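Local coordinates for uncharacterized protein AF_0924 (PDB 3DT5) that is of unknown function but probably sits in the archaeal cell membrane, this chain being its C-terminal domain with a bound calcium ion, at residues Glu111-Leu115 with Ser116-Ile120; Val100-Glu103 with Glu104-Val108; Leu30-Ala33 with Phe34-Val38. All blocks are in the same frame, centred on the assembly; numbering follows the deposited sequence.

Contact 1 (Glu111-Leu115 with Ser116-Ile120)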
loop_
_atom_site.group_PDB
_atom_site.type_symbol
_atom_site.label_atom_id
_atom_site.label_comp_id
_atom_site.label_asym_id
_atom_site.label_seq_id
_atom_site.Cartn_x
_atom_site.Cartn_y
_atom_site.Cartn_z
ATOM N N GLU A 111 16.617 0.463 -5.536
ATOM C CA GLU A 111 17.630 0.826 -4.546
ATOM C C GLU A 111 18.172 -0.389 -3.775
ATOM O O GLU A 111 19.382 -0.468 -3.465
ATOM C CB GLU A 111 17.045 1.878 -3.600
ATOM C CG GLU A 111 16.736 3.169 -4.379
ATOM C CD GLU A 111 16.115 4.256 -3.514
ATOM O OE1 GLU A 111 15.291 3.928 -2.615
ATOM O OE2 GLU A 111 16.409 5.429 -3.763
ATOM N N TYR A 112 17.280 -1.322 -3.462
ATOM C CA TYR A 112 17.675 -2.549 -2.811
ATOM C C TYR A 112 18.664 -3.339 -3.688
ATOM O O TYR A 112 19.695 -3.819 -3.194
ATOM C CB TYR A 112 16.439 -3.424 -2.512
ATOM C CG TYR A 112 16.887 -4.727 -1.874
ATOM C CD1 TYR A 112 17.203 -4.771 -0.519
ATOM C CD2 TYR A 112 17.088 -5.875 -2.645
ATOM C CE1 TYR A 112 17.657 -5.934 0.082
ATOM C CE2 TYR A 112 17.551 -7.067 -2.053
ATOM C CZ TYR A 112 17.833 -7.065 -0.683
ATOM O OH TYR A 112 18.294 -8.200 -0.052
ATOM N N TYR A 113 18.347 -3.474 -4.979
ATOM C CA TYR A 113 19.198 -4.202 -5.911
ATOM C C TYR A 113 20.491 -3.457 -6.242
ATOM O O TYR A 113 21.517 -4.078 -6.464
ATOM C CB TYR A 113 18.443 -4.534 -7.201
ATOM C CG TYR A 113 17.212 -5.399 -7.021
ATOM C CD1 TYR A 113 17.236 -6.528 -6.204
ATOM C CD2 TYR A 113 16.020 -5.096 -7.702
ATOM C CE1 TYR A 113 16.083 -7.340 -6.057
ATOM C CE2 TYR A 113 14.882 -5.878 -7.568
ATOM C CZ TYR A 113 14.910 -6.999 -6.746
ATOM O OH TYR A 113 13.771 -7.781 -6.627
ATOM N N THR A 114 20.443 -2.126 -6.268
ATOM C CA THR A 114 21.638 -1.301 -6.462
ATOM C C THR A 114 22.619 -1.574 -5.352
ATOM O O THR A 114 23.816 -1.702 -5.590
ATOM C CB THR A 114 21.277 0.196 -6.442
ATOM O OG1 THR A 114 20.405 0.457 -7.536
ATOM C CG2 THR A 114 22.527 1.116 -6.556
ATOM N N LEU A 115 22.085 -1.646 -4.133
ATOM C CA LEU A 115 22.875 -1.880 -2.939
ATOM C C LEU A 115 23.314 -3.342 -2.847
ATOM O O LEU A 115 24.482 -3.610 -2.560
ATOM C CB LEU A 115 22.098 -1.458 -1.682
ATOM C CG LEU A 115 22.813 -1.558 -0.324
ATOM C CD1 LEU A 115 24.000 -0.594 -0.265
ATOM C CD2 LEU A 115 21.845 -1.300 0.861
ATOM N N SER A 116 22.404 -4.279 -3.100
ATOM C CA SER A 116 22.704 -5.701 -2.980
ATOM C C SER A 116 23.547 -6.227 -4.140
ATOM O O SER A 116 24.204 -7.260 -4.016
ATOM C CB SER A 116 21.413 -6.500 -2.895
ATOM O OG SER A 116 20.844 -6.624 -4.178
ATOM N N GLY A 117 23.493 -5.529 -5.268
ATOM C CA GLY A 117 24.259 -5.869 -6.456
ATOM C C GLY A 117 23.672 -6.995 -7.280
ATOM O O GLY A 117 24.313 -7.472 -8.208
ATOM N N THR A 118 22.457 -7.421 -6.948
ATOM C CA THR A 118 21.812 -8.538 -7.638
ATOM C C THR A 118 20.921 -8.067 -8.796
ATOM O O THR A 118 20.825 -6.870 -9.067
ATOM C CB THR A 118 21.039 -9.472 -6.660
ATOM O OG1 THR A 118 20.047 -8.719 -5.957
ATOM C CG2 THR A 118 21.984 -10.129 -5.653
ATOM N N GLU A 119 20.296 -9.015 -9.489
ATOM C CA GLU A 119 19.529 -8.718 -10.700
ATOM C C GLU A 119 18.074 -8.355 -10.441
ATOM O O GLU A 119 17.387 -8.977 -9.624
ATOM C CB GLU A 119 19.612 -9.867 -11.713
ATOM C CG GLU A 119 20.797 -9.779 -12.661
ATOM C CD GLU A 119 22.057 -10.417 -12.103
ATOM O OE1 GLU A 119 22.408 -10.159 -10.931
ATOM O OE2 GLU A 119 22.707 -11.181 -12.846
ATOM N N ILE A 120 17.625 -7.355 -11.198
ATOM C CA ILE A 120 16.315 -6.744 -11.046
ATOM C C ILE A 120 15.218 -7.613 -11.655
ATOM O O ILE A 120 15.258 -7.932 -12.841
ATOM C CB ILE A 120 16.272 -5.354 -11.755
ATOM C CG1 ILE A 120 17.624 -4.615 -11.653
ATOM C CG2 ILE A 120 15.104 -4.515 -11.255
ATOM C CD1 ILE A 120 17.856 -3.804 -10.375
#
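Tyr-112 O is held at the last turn of helix 88-116 by the backbone of Ser-116, whose N donates to it at 2.7 Å, and Ser-116 OG lies 3.2 Å from the same oxygen in what is at most a weak second bond. That hydroxyl also lies near Tyr-113 O, a longer and likewise weak possibility, and pairs with Thr-118 OG1 at 2.9 Å, where either oxygen could be the donor. Ser-116 OG stands between its own backbone N and carbonyl carbon (chi1 78°), a rotamer that folds it back over the preceding turn. The helix stops one residue further on: Gly-117 adopts positive phi, and its N closes the final turn on Tyr-113 O at 2.7 Å, bent and from above the carbonyl plane. Past this glycine the chain doubles back along Tyr-113. Ile-120 presses its CD1 against Tyr-113 CB at 3.3 Å, a tight fit, while its CG2 branch lies 3.7 Å from Tyr-113 CD2; the two side chains run obliquely to each other. Glu-119 O sits 4.1 Å above the Tyr-113 ring, over its centre, and Thr-118 approaches at about a right angle, its OG1 3.6 Å from Tyr-113 CD1. The neighbouring ring, Tyr-112, takes Ser-116 CB over one face and sends its OH to Glu-20 on helix 16-35, which also meets this end of the helix through Ile-19 and Leu-16. The chemistry is that of a helix C-terminus on the surface: two short backbone bonds, to Tyr-112 O and Tyr-113 O, close the final turn, a serine-threonine hydroxyl pair bridges helix and loop across the glycine, and the chain that follows is laid along the ring and CB of Tyr-113, meeting it with both polar atoms and Ile-120.

Contact 2 (Val100-Glu103 with Glu104-Val108)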
loop_
_atom_site.group_PDB
_atom_site.type_symbol
_atom_site.label_atom_id
_atom_site.label_comp_id
_atom_site.label_asym_id
_atom_site.label_seq_id
_atom_site.Cartn_x
_atom_site.Cartn_y
_atom_site.Cartn_z
ATOM N N VAL A 100 1.011 6.382 -6.224
ATOM C CA VAL A 100 2.277 6.873 -5.627
ATOM C C VAL A 100 3.014 5.782 -4.831
ATOM O O VAL A 100 4.226 5.659 -4.951
ATOM C CB VAL A 100 2.080 8.139 -4.734
ATOM C CG1 VAL A 100 3.411 8.579 -4.123
ATOM C CG2 VAL A 100 1.524 9.290 -5.595
ATOM N N LEU A 101 2.294 5.023 -4.009
ATOM C CA LEU A 101 2.881 3.890 -3.295
ATOM C C LEU A 101 3.609 2.908 -4.242
ATOM O O LEU A 101 4.737 2.439 -3.975
ATOM C CB LEU A 101 1.747 3.153 -2.569
ATOM C CG LEU A 101 2.033 1.778 -1.900
ATOM C CD1 LEU A 101 2.893 1.986 -0.689
ATOM C CD2 LEU A 101 0.662 1.129 -1.491
ATOM N N TRP A 102 2.954 2.590 -5.361
ATOM C CA TRP A 102 3.536 1.672 -6.330
ATOM C C TRP A 102 4.816 2.290 -6.929
ATOM O O TRP A 102 5.865 1.646 -7.004
ATOM C CB TRP A 102 2.534 1.337 -7.446
ATOM C CG TRP A 102 3.158 0.338 -8.405
ATOM C CD1 TRP A 102 3.676 0.584 -9.678
ATOM C CD2 TRP A 102 3.416 -1.038 -8.125
ATOM N NE1 TRP A 102 4.195 -0.594 -10.196
ATOM C CE2 TRP A 102 4.044 -1.597 -9.273
ATOM C CE3 TRP A 102 3.120 -1.880 -7.038
ATOM C CZ2 TRP A 102 4.421 -2.944 -9.337
ATOM C CZ3 TRP A 102 3.505 -3.230 -7.111
ATOM C CH2 TRP A 102 4.137 -3.738 -8.254
ATOM N N GLU A 103 4.768 3.545 -7.363
ATOM C CA GLU A 103 5.994 4.183 -7.883
ATOM C C GLU A 103 7.136 4.163 -6.847
ATOM O O GLU A 103 8.306 3.846 -7.177
ATOM C CB GLU A 103 5.708 5.598 -8.391
ATOM C CG GLU A 103 4.730 5.653 -9.599
ATOM C CD GLU A 103 5.106 4.728 -10.780
ATOM O OE1 GLU A 103 4.224 3.986 -11.306
ATOM O OE2 GLU A 103 6.283 4.752 -11.204
ATOM N N GLU A 104 6.830 4.513 -5.601
ATOM C CA GLU A 104 7.883 4.474 -4.544
ATOM C C GLU A 104 8.425 3.073 -4.355
ATOM O O GLU A 104 9.611 2.883 -4.208
ATOM C CB GLU A 104 7.397 4.926 -3.165
ATOM C CG GLU A 104 7.228 6.404 -3.048
ATOM C CD GLU A 104 7.247 6.906 -1.629
ATOM O OE1 GLU A 104 7.352 8.144 -1.535
ATOM O OE2 GLU A 104 7.105 6.160 -0.602
ATOM N N PHE A 105 7.524 2.111 -4.292
ATOM C CA PHE A 105 7.894 0.710 -4.135
ATOM C C PHE A 105 8.899 0.290 -5.200
ATOM O O PHE A 105 9.896 -0.318 -4.877
ATOM C CB PHE A 105 6.631 -0.171 -4.168
ATOM C CG PHE A 105 6.908 -1.667 -4.253
ATOM C CD1 PHE A 105 7.611 -2.329 -3.244
ATOM C CD2 PHE A 105 6.452 -2.399 -5.351
ATOM C CE1 PHE A 105 7.848 -3.734 -3.307
ATOM C CE2 PHE A 105 6.703 -3.818 -5.444
ATOM C CZ PHE A 105 7.378 -4.469 -4.402
ATOM N N LEU A 106 8.625 0.563 -6.462
ATOM C CA LEU A 106 9.558 0.143 -7.511
ATOM C C LEU A 106 10.910 0.826 -7.336
ATOM O O LEU A 106 11.949 0.237 -7.637
ATOM C CB LEU A 106 9.039 0.528 -8.884
ATOM C CG LEU A 106 7.775 -0.194 -9.360
ATOM C CD1 LEU A 106 7.301 0.466 -10.671
ATOM C CD2 LEU A 106 7.978 -1.695 -9.481
ATOM N N GLU A 107 10.912 2.078 -6.867
ATOM C CA GLU A 107 12.197 2.756 -6.657
ATOM C C GLU A 107 12.932 2.108 -5.473
ATOM O O GLU A 107 14.127 1.880 -5.523
ATOM C CB GLU A 107 12.010 4.268 -6.420
ATOM C CG GLU A 107 13.363 4.903 -6.004
ATOM C CD GLU A 107 13.396 6.410 -6.171
ATOM O OE1 GLU A 107 14.280 7.045 -5.546
ATOM O OE2 GLU A 107 12.554 6.958 -6.922
ATOM N N VAL A 108 12.226 1.793 -4.396
ATOM C CA VAL A 108 12.893 1.159 -3.243
ATOM C C VAL A 108 13.421 -0.219 -3.655
ATOM O O VAL A 108 14.543 -0.621 -3.277
ATOM C CB VAL A 108 11.954 1.079 -1.980
ATOM C CG1 VAL A 108 12.663 0.347 -0.810
ATOM C CG2 VAL A 108 11.583 2.496 -1.516
#
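The indole of Trp-102 carries both of its partners from the next turn on a single face: Phe-105 CD2 over the six-membered ring, 3.5 Å above the plane, and Leu-106 CG toward the five-membered one. The leucine makes a CH-pi contact, its CG over the face of the five-membered ring and 4.1 Å from the centroid. Its branches divide over the indole, CD1 at 3.3 Å from NE1 of Trp-102 and CD2 at 3.8 Å from its CZ2. Phe-105 meets the other end, its CD2 3.5 Å from CZ3 of Trp-102, with the ring planes inclined at 52°. Trp-102 CG lies opposite its backbone N (chi1 -178°), whereas Leu-106 CG is opposite its carbonyl carbon (chi1 -67°), and this lets the leucine reach back one turn over the indole. An alanine at Trp-102 is likely to strip Phe-105 and Leu-106 of the flat surface they share and open a gap beside the prolines that pack on the indole. Beneath the side chains the helix is regular: Leu-106 N bonds to Trp-102 O at 3.0 Å and Glu-104 N to Val-100 O at 2.9 Å, both close to straight. Glu-104 leaves on another side of the helix, its extended chain taking the carboxylate to Tyr-27 OH and to the backbone N atoms of Gly-59 and Leu-62. Helix 88-116 is thus flanked on several sides: Leu-101 and Phe-105 pack on Tyr-27 of helix 16-35, Val-100 on Leu-62 and Val-65 of helix 60-65, and Trp-102 lies against Pro-123, Lys-125 and Pro-126 of the chain running back toward strand 130-131.

Contact 3 (Leu30-Ala33 with Phe34-Val38)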
loop_
_atom_site.group_PDB
_atom_site.type_symbol
_atom_site.label_atom_id
_atom_site.label_comp_id
_atom_site.label_asym_id
_atom_site.label_seq_id
_atom_site.Cartn_x
_atom_site.Cartn_y
_atom_site.Cartn_z
ATOM N N LEU A 30 1.192 -3.095 2.524
ATOM C CA LEU A 30 0.138 -2.141 2.130
ATOM C C LEU A 30 -0.310 -2.432 0.680
ATOM O O LEU A 30 -1.536 -2.384 0.359
ATOM C CB LEU A 30 0.682 -0.695 2.202
ATOM C CG LEU A 30 -0.398 0.398 2.014
ATOM C CD1 LEU A 30 -1.537 0.233 3.074
ATOM C CD2 LEU A 30 0.282 1.774 2.176
ATOM N N ILE A 31 0.669 -2.718 -0.192
ATOM C CA ILE A 31 0.334 -3.141 -1.573
ATOM C C ILE A 31 -0.609 -4.382 -1.563
ATOM O O ILE A 31 -1.650 -4.393 -2.272
ATOM C CB ILE A 31 1.616 -3.354 -2.471
ATOM C CG1 ILE A 31 2.313 -2.001 -2.717
ATOM C CG2 ILE A 31 1.244 -4.001 -3.835
ATOM C CD1 ILE A 31 3.762 -2.127 -3.278
ATOM N N LYS A 32 -0.231 -5.431 -0.837
ATOM C CA LYS A 32 -1.091 -6.621 -0.698
ATOM C C LYS A 32 -2.495 -6.319 -0.171
ATOM O O LYS A 32 -3.460 -6.864 -0.657
ATOM C CB LYS A 32 -0.416 -7.671 0.166
ATOM C CG LYS A 32 0.716 -8.333 -0.632
ATOM C CD LYS A 32 1.030 -9.728 -0.187
ATOM C CE LYS A 32 2.062 -9.720 0.911
ATOM N NZ LYS A 32 3.077 -10.856 0.863
ATOM N N ALA A 33 -2.610 -5.485 0.847
ATOM C CA ALA A 33 -3.928 -5.119 1.399
ATOM C C ALA A 33 -4.871 -4.565 0.348
ATOM O O ALA A 33 -6.087 -4.704 0.491
ATOM C CB ALA A 33 -3.764 -4.066 2.571
ATOM N N PHE A 34 -4.327 -3.894 -0.669
ATOM C CA PHE A 34 -5.171 -3.285 -1.722
ATOM C C PHE A 34 -5.133 -4.000 -3.069
ATOM O O PHE A 34 -5.732 -3.527 -4.020
ATOM C CB PHE A 34 -4.804 -1.797 -1.871
ATOM C CG PHE A 34 -5.317 -0.974 -0.714
ATOM C CD1 PHE A 34 -6.632 -0.524 -0.713
ATOM C CD2 PHE A 34 -4.517 -0.738 0.402
ATOM C CE1 PHE A 34 -7.126 0.228 0.388
ATOM C CE2 PHE A 34 -5.008 0.001 1.497
ATOM C CZ PHE A 34 -6.318 0.469 1.474
ATOM N N SER A 35 -4.453 -5.142 -3.131
ATOM C CA SER A 35 -4.321 -5.849 -4.398
ATOM C C SER A 35 -4.411 -7.384 -4.327
ATOM O O SER A 35 -4.643 -8.037 -5.344
ATOM C CB SER A 35 -3.030 -5.422 -5.105
ATOM O OG SER A 35 -1.892 -5.924 -4.445
ATOM N N SER A 36 -4.225 -7.966 -3.155
ATOM C CA SER A 36 -4.316 -9.400 -3.072
ATOM C C SER A 36 -5.654 -9.787 -2.392
ATOM O O SER A 36 -6.262 -8.982 -1.682
ATOM C CB SER A 36 -3.066 -9.965 -2.393
ATOM O OG SER A 36 -3.325 -10.381 -1.083
ATOM N N TYR A 37 -6.153 -10.981 -2.653
ATOM C CA TYR A 37 -7.478 -11.365 -2.124
ATOM C C TYR A 37 -7.542 -11.642 -0.617
ATOM O O TYR A 37 -8.633 -11.777 -0.043
ATOM C CB TYR A 37 -7.998 -12.581 -2.885
ATOM C CG TYR A 37 -8.374 -12.274 -4.304
ATOM C CD1 TYR A 37 -8.532 -10.962 -4.732
ATOM C CD2 TYR A 37 -8.601 -13.304 -5.222
ATOM C CE1 TYR A 37 -8.889 -10.666 -6.034
ATOM C CE2 TYR A 37 -8.962 -13.014 -6.540
ATOM C CZ TYR A 37 -9.108 -11.688 -6.922
ATOM O OH TYR A 37 -9.438 -11.374 -8.210
ATOM N N VAL A 38 -6.385 -11.715 0.021
ATOM C CA VAL A 38 -6.277 -11.927 1.471
ATOM C C VAL A 38 -7.007 -10.848 2.280
ATOM O O VAL A 38 -6.847 -9.662 2.045
ATOM C CB VAL A 38 -4.800 -11.987 1.892
ATOM C CG1 VAL A 38 -4.667 -12.042 3.410
ATOM C CG2 VAL A 38 -4.113 -13.233 1.238
HETATM O O HOH W 1 -4.542 -8.760 1.464
HETATM O O HOH W 2 -7.500 -7.058 1.402
#
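Ser-35 OG donates to Ile-31 O at 2.7 Å, a serine at the C-terminal end of helix 16-35 turned back on the carbonyl four residues earlier, where the helix winds down into a loop. Phe-34 N reaches the same oxygen at 3.2 Å from the opposite face of the carbonyl plane, so Ile-31 O is gripped from above and below. The rotamer of Ser-35, with OG between N and the carbonyl carbon (chi1 71°), makes the return possible. Lys-32 O likewise has two backbone donors, Ser-35 N at 3.2 Å and Ser-36 N at 2.8 Å, a mixture of three- and four-residue steps that marks the loosening turn. Waters extend this end outward: one lies between Lys-32 O, Ser-36 OG and Val-38 O, another between Ala-33 O and Val-38 O. Ala-33 O also accepts from Trp-83 NE1. On the buried side Leu-30 and Phe-34 lie alongside each other, Leu-30 CD1 3.8 Å from Phe-34 CE2, and the phenylalanine ring continues into an aromatic cluster, stacked with Trp-94 and edge-to-face with Phe-70. At the edge of the Phe-34 ring, in its plane, Leu-30 O lies 3.4 Å from Phe-34 CD2.

Contacts 1 and 2 lie in series on helix 88-116, contact 2 partly buried in its middle and contact 1 on the surface at its end, its centre about 22 Å from the centre of the chain. Contact 3, partly buried like contact 2, belongs to the end of helix 16-35 and meets contact 2 directly: Ile-31 CD1 packs 3.3 Å from Phe-105 CG, and Leu-30 and Ile-31 lie against Leu-101. Mid-helix, the side-chain chemistry across contact 2 is aromatic and aliphatic over regular backbone bonds; at the two helix ends serine hydroxyls act, firmly bonded to a carbonyl in contact 3, where waters join, and paired chiefly with a threonine hydroxyl in contact 1, where a glycine redirects the chain.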